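Long-range contact in putative uncharacterized protein (Chaetomium thermophilum, PDB 5T8V), which probably acts as a cohesin loader on chromatin, this chain being the helical-repeat C-terminal part of the Scc2 protein: residues D480-A493 and Y585-I599. Residues are numbered along the deposited sequence; the frame is centred on the assembly and turned at random.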
loop_
_atom_site.group_PDB
_atom_site.type_symbol
_atom_site.label_atom_id
_atom_site.label_comp_id
_atom_site.label_asym_id
_atom_site.label_seq_id
_atom_site.Cartn_x
_atom_site.Cartn_y
_atom_site.Cartn_z
ATOM N N ASP A 480 -43.724 9.721 -1.989
ATOM C CA ASP A 480 -44.064 9.371 -0.617
ATOM C C ASP A 480 -43.467 10.417 0.313
ATOM O O ASP A 480 -42.269 10.702 0.238
ATOM C CB ASP A 480 -43.547 7.968 -0.277
ATOM C CG ASP A 480 -43.946 7.512 1.111
ATOM O OD1 ASP A 480 -43.736 8.269 2.082
ATOM O OD2 ASP A 480 -44.472 6.384 1.227
ATOM N N GLU A 481 -44.306 10.979 1.186
ATOM C CA GLU A 481 -43.853 12.045 2.076
ATOM C C GLU A 481 -42.682 11.578 2.929
ATOM O O GLU A 481 -41.644 12.250 3.011
ATOM C CB GLU A 481 -45.001 12.513 2.973
ATOM C CG GLU A 481 -46.338 12.690 2.272
ATOM C CD GLU A 481 -47.415 13.192 3.207
ATOM O OE1 GLU A 481 -47.167 14.180 3.932
ATOM O OE2 GLU A 481 -48.507 12.585 3.224
ATOM N N LEU A 482 -42.835 10.422 3.579
ATOM C CA LEU A 482 -41.760 9.897 4.409
ATOM C C LEU A 482 -40.506 9.647 3.586
ATOM O O LEU A 482 -39.396 9.966 4.025
ATOM C CB LEU A 482 -42.206 8.611 5.104
ATOM C CG LEU A 482 -41.154 7.931 5.987
ATOM C CD1 LEU A 482 -40.685 8.854 7.101
ATOM C CD2 LEU A 482 -41.700 6.640 6.564
ATOM N N SER A 483 -40.657 9.076 2.387
ATOM C CA SER A 483 -39.492 8.832 1.545
ATOM C C SER A 483 -38.771 10.133 1.221
ATOM O O SER A 483 -37.536 10.175 1.191
ATOM C CB SER A 483 -39.903 8.118 0.260
ATOM O OG SER A 483 -40.492 6.861 0.543
ATOM N N LEU A 484 -39.521 11.208 0.977
ATOM C CA LEU A 484 -38.895 12.501 0.716
ATOM C C LEU A 484 -38.133 12.991 1.941
ATOM O O LEU A 484 -36.961 13.380 1.846
ATOM C CB LEU A 484 -39.955 13.522 0.292
ATOM C CG LEU A 484 -40.646 13.293 -1.056
ATOM C CD1 LEU A 484 -41.745 14.320 -1.268
ATOM C CD2 LEU A 484 -39.651 13.346 -2.200
ATOM N N PHE A 485 -38.787 12.979 3.105
ATOM C CA PHE A 485 -38.125 13.415 4.331
ATOM C C PHE A 485 -36.838 12.633 4.562
ATOM O O PHE A 485 -35.780 13.215 4.831
ATOM C CB PHE A 485 -39.075 13.255 5.517
ATOM C CG PHE A 485 -38.490 13.694 6.826
ATOM C CD1 PHE A 485 -38.566 15.017 7.223
ATOM C CD2 PHE A 485 -37.871 12.784 7.663
ATOM C CE1 PHE A 485 -38.030 15.423 8.431
ATOM C CE2 PHE A 485 -37.335 13.183 8.868
ATOM C CZ PHE A 485 -37.415 14.503 9.253
ATOM N N LEU A 486 -36.910 11.306 4.451
ATOM C CA LEU A 486 -35.729 10.476 4.638
ATOM C C LEU A 486 -34.668 10.763 3.588
ATOM O O LEU A 486 -33.474 10.647 3.873
ATOM C CB LEU A 486 -36.111 8.997 4.592
ATOM C CG LEU A 486 -37.020 8.471 5.701
ATOM C CD1 LEU A 486 -37.417 7.035 5.401
ATOM C CD2 LEU A 486 -36.341 8.567 7.059
ATOM N N SER A 487 -35.078 11.118 2.370
ATOM C CA SER A 487 -34.109 11.385 1.314
ATOM C C SER A 487 -33.336 12.666 1.598
ATOM O O SER A 487 -32.102 12.692 1.513
ATOM C CB SER A 487 -34.817 11.468 -0.038
ATOM O OG SER A 487 -33.900 11.743 -1.085
ATOM N N ASP A 488 -34.046 13.743 1.942
ATOM C CA ASP A 488 -33.364 14.980 2.306
ATOM C C ASP A 488 -32.489 14.773 3.535
ATOM O O ASP A 488 -31.339 15.235 3.580
ATOM C CB ASP A 488 -34.387 16.089 2.553
ATOM C CG ASP A 488 -33.741 17.406 2.942
ATOM O OD1 ASP A 488 -33.104 18.037 2.071
ATOM O OD2 ASP A 488 -33.877 17.814 4.115
ATOM N N LEU A 489 -33.008 14.060 4.536
ATOM C CA LEU A 489 -32.248 13.837 5.759
ATOM C C LEU A 489 -30.992 13.021 5.486
ATOM O O LEU A 489 -29.938 13.274 6.080
ATOM C CB LEU A 489 -33.130 13.141 6.794
ATOM C CG LEU A 489 -32.526 12.950 8.183
ATOM C CD1 LEU A 489 -32.226 14.290 8.834
ATOM C CD2 LEU A 489 -33.473 12.128 9.042
ATOM N N ALA A 490 -31.083 12.032 4.593
ATOM C CA ALA A 490 -29.908 11.250 4.226
ATOM C C ALA A 490 -28.900 12.108 3.479
ATOM O O ALA A 490 -27.692 12.018 3.731
ATOM C CB ALA A 490 -30.317 10.050 3.375
ATOM N N ALA A 491 -29.377 12.939 2.550
ATOM C CA ALA A 491 -28.492 13.887 1.886
ATOM C C ALA A 491 -27.719 14.711 2.903
ATOM O O ALA A 491 -26.507 14.912 2.761
ATOM C CB ALA A 491 -29.299 14.799 0.962
ATOM N N SER A 492 -28.402 15.189 3.948
ATOM C CA SER A 492 -27.725 15.985 4.966
ATOM C C SER A 492 -26.770 15.136 5.796
ATOM O O SER A 492 -25.702 15.609 6.196
ATOM C CB SER A 492 -28.752 16.662 5.871
ATOM O OG SER A 492 -29.535 17.595 5.150
ATOM N N ALA A 493 -27.134 13.882 6.062
ATOM C CA ALA A 493 -26.371 13.064 6.999
ATOM C C ALA A 493 -25.107 12.492 6.374
ATOM O O ALA A 493 -24.123 12.264 7.086
ATOM C CB ALA A 493 -27.242 11.927 7.535
ATOM N N TYR A 585 -50.047 5.755 13.248
ATOM C CA TYR A 585 -49.060 6.185 12.269
ATOM C C TYR A 585 -49.218 5.365 10.998
ATOM O O TYR A 585 -49.824 4.291 10.996
ATOM C CB TYR A 585 -47.641 6.040 12.835
ATOM C CG TYR A 585 -46.548 6.720 12.040
ATOM C CD1 TYR A 585 -46.357 8.094 12.116
ATOM C CD2 TYR A 585 -45.688 5.984 11.236
ATOM C CE1 TYR A 585 -45.350 8.717 11.401
ATOM C CE2 TYR A 585 -44.677 6.596 10.520
ATOM C CZ TYR A 585 -44.513 7.962 10.606
ATOM O OH TYR A 585 -43.508 8.574 9.894
ATOM N N LYS A 586 -48.664 5.892 9.909
ATOM C CA LYS A 586 -48.705 5.198 8.635
ATOM C C LYS A 586 -47.833 3.944 8.689
ATOM O O LYS A 586 -47.017 3.754 9.594
ATOM C CB LYS A 586 -48.241 6.120 7.510
ATOM C CG LYS A 586 -49.092 7.368 7.347
ATOM C CD LYS A 586 -48.532 8.292 6.279
ATOM C CE LYS A 586 -49.413 9.517 6.088
ATOM N NZ LYS A 586 -48.880 10.434 5.043
ATOM N N ASP A 587 -48.018 3.078 7.697
ATOM C CA ASP A 587 -47.228 1.861 7.603
ATOM C C ASP A 587 -45.888 2.166 6.946
ATOM O O ASP A 587 -45.818 2.898 5.955
ATOM C CB ASP A 587 -47.982 0.794 6.808
ATOM C CG ASP A 587 -47.357 -0.583 6.941
ATOM O OD1 ASP A 587 -47.687 -1.293 7.914
ATOM O OD2 ASP A 587 -46.541 -0.958 6.072
ATOM N N VAL A 588 -44.822 1.603 7.510
ATOM C CA VAL A 588 -43.461 1.837 7.042
ATOM C C VAL A 588 -42.995 0.608 6.278
ATOM O O VAL A 588 -43.138 -0.525 6.759
ATOM C CB VAL A 588 -42.515 2.145 8.216
ATOM C CG1 VAL A 588 -41.109 2.448 7.711
ATOM C CG2 VAL A 588 -43.048 3.307 9.034
ATOM N N SER A 589 -42.441 0.824 5.093
ATOM C CA SER A 589 -41.919 -0.274 4.300
ATOM C C SER A 589 -40.536 -0.678 4.803
ATOM O O SER A 589 -39.792 0.157 5.326
ATOM C CB SER A 589 -41.831 0.125 2.834
ATOM O OG SER A 589 -41.021 1.275 2.676
ATOM N N PRO A 590 -40.160 -1.950 4.652
ATOM C CA PRO A 590 -38.824 -2.362 5.109
ATOM C C PRO A 590 -37.713 -1.527 4.503
ATOM O O PRO A 590 -36.644 -1.386 5.112
ATOM C CB PRO A 590 -38.740 -3.833 4.678
ATOM C CG PRO A 590 -39.756 -3.982 3.601
ATOM C CD PRO A 590 -40.859 -3.036 3.946
ATOM N N LEU A 591 -37.940 -0.957 3.321
ATOM C CA LEU A 591 -36.957 -0.062 2.723
ATOM C C LEU A 591 -36.888 1.253 3.491
ATOM O O LEU A 591 -35.798 1.735 3.824
ATOM C CB LEU A 591 -37.308 0.185 1.256
ATOM C CG LEU A 591 -36.164 0.596 0.334
ATOM C CD1 LEU A 591 -35.205 -0.565 0.122
ATOM C CD2 LEU A 591 -36.714 1.091 -0.993
ATOM N N GLN A 592 -38.047 1.845 3.789
ATOM C CA GLN A 592 -38.069 3.073 4.576
ATOM C C GLN A 592 -37.473 2.848 5.960
ATOM O O GLN A 592 -36.772 3.718 6.490
ATOM C CB GLN A 592 -39.500 3.594 4.693
ATOM C CG GLN A 592 -40.058 4.164 3.410
ATOM C CD GLN A 592 -41.522 4.533 3.530
ATOM O OE1 GLN A 592 -42.259 3.943 4.320
ATOM N NE2 GLN A 592 -41.950 5.516 2.746
ATOM N N ALA A 593 -37.744 1.689 6.562
ATOM C CA ALA A 593 -37.196 1.393 7.882
ATOM C C ALA A 593 -35.683 1.229 7.820
ATOM O O ALA A 593 -34.952 1.791 8.645
ATOM C CB ALA A 593 -37.851 0.134 8.450
ATOM N N LYS A 594 -35.193 0.458 6.846
ATOM C CA LYS A 594 -33.754 0.273 6.712
ATOM C C LYS A 594 -33.049 1.603 6.471
ATOM O O LYS A 594 -32.011 1.884 7.085
ATOM C CB LYS A 594 -33.459 -0.713 5.582
ATOM C CG LYS A 594 -31.991 -0.800 5.197
ATOM C CD LYS A 594 -31.534 -2.236 5.039
ATOM C CE LYS A 594 -31.351 -2.905 6.385
ATOM N NZ LYS A 594 -30.491 -4.124 6.293
ATOM N N LEU A 595 -33.598 2.441 5.589
ATOM C CA LEU A 595 -32.990 3.747 5.349
ATOM C C LEU A 595 -33.020 4.602 6.607
ATOM O O LEU A 595 -32.037 5.278 6.930
ATOM C CB LEU A 595 -33.696 4.466 4.197
ATOM C CG LEU A 595 -33.207 5.884 3.887
ATOM C CD1 LEU A 595 -31.703 5.922 3.673
ATOM C CD2 LEU A 595 -33.919 6.424 2.664
ATOM N N SER A 596 -34.139 4.585 7.334
ATOM C CA SER A 596 -34.239 5.357 8.567
ATOM C C SER A 596 -33.150 4.955 9.551
ATOM O O SER A 596 -32.349 5.787 9.999
ATOM C CB SER A 596 -35.623 5.164 9.190
ATOM O OG SER A 596 -36.637 5.640 8.326
ATOM N N TYR A 597 -33.099 3.667 9.893
ATOM C CA TYR A 597 -32.114 3.211 10.863
ATOM C C TYR A 597 -30.694 3.465 10.376
ATOM O O TYR A 597 -29.811 3.778 11.180
ATOM C CB TYR A 597 -32.325 1.727 11.168
ATOM C CG TYR A 597 -31.428 1.222 12.271
ATOM C CD1 TYR A 597 -31.587 1.668 13.577
ATOM C CD2 TYR A 597 -30.419 0.312 12.008
ATOM C CE1 TYR A 597 -30.766 1.220 14.587
ATOM C CE2 TYR A 597 -29.593 -0.144 13.014
ATOM C CZ TYR A 597 -29.770 0.316 14.302
ATOM O OH TYR A 597 -28.950 -0.137 15.309
ATOM N N SER A 598 -30.454 3.349 9.068
ATOM C CA SER A 598 -29.122 3.631 8.543
ATOM C C SER A 598 -28.759 5.099 8.732
ATOM O O SER A 598 -27.622 5.423 9.097
ATOM C CB SER A 598 -29.051 3.242 7.068
ATOM O OG SER A 598 -29.413 1.884 6.880
ATOM N N ILE A 599 -29.710 6.002 8.485
ATOM C CA ILE A 599 -29.477 7.417 8.757
ATOM C C ILE A 599 -29.127 7.618 10.224
ATOM O O ILE A 599 -28.196 8.359 10.561
ATOM C CB ILE A 599 -30.709 8.245 8.344
ATOM C CG1 ILE A 599 -30.846 8.261 6.821
ATOM C CG2 ILE A 599 -30.605 9.674 8.856
ATOM C CD1 ILE A 599 -32.249 8.571 6.339
#
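Gln592 NE2 donates to Ser483 OG at 3.0 Å, nearly straight (164°) and close to the amide plane. At the other end of the amide, Gln592 OE1 accepts from Ser589 N at 3.2 Å. The two bonds together favour this orientation of the amide. NE2 also lies 3.1 Å from Asp480 OD2, with the carboxylate turned almost perpendicular to the amide. Asp480 caps helix 481-494, and Ser589 and Gln592 form a capping box on helix 590-602. Leu482 lays CD2 against the Gln592 amide. With only an alanine at Gln592, Ser483 OG and Ser589 N are likely to lose these partners, and Leu482 CD2 the amide it packs on. Glu481 OE2 and Lys586 NZ add a salt bridge of 2.8 Å, though Lys586 is poorly ordered.

Farther along, the packing is knobs-into-holes. Leu486 sits among Gln592, Leu595, Ser596 and Ile599. Ser596 OG donates to Gln592 O, so its polarity is met within its own helix. Ile599 enters the hole of Leu486, Leu489, Ala490 and Ala493, its CD1 3.8 Å from Ala490 CB. The axes of segments 481-493 and 590-599 cross at 29°, running nearly the same way, within the HEAT-repeat solenoid. Met503 also touches Ile599. The Gln592 amide thus bridges the two helix starts, while the packing beyond follows from shape.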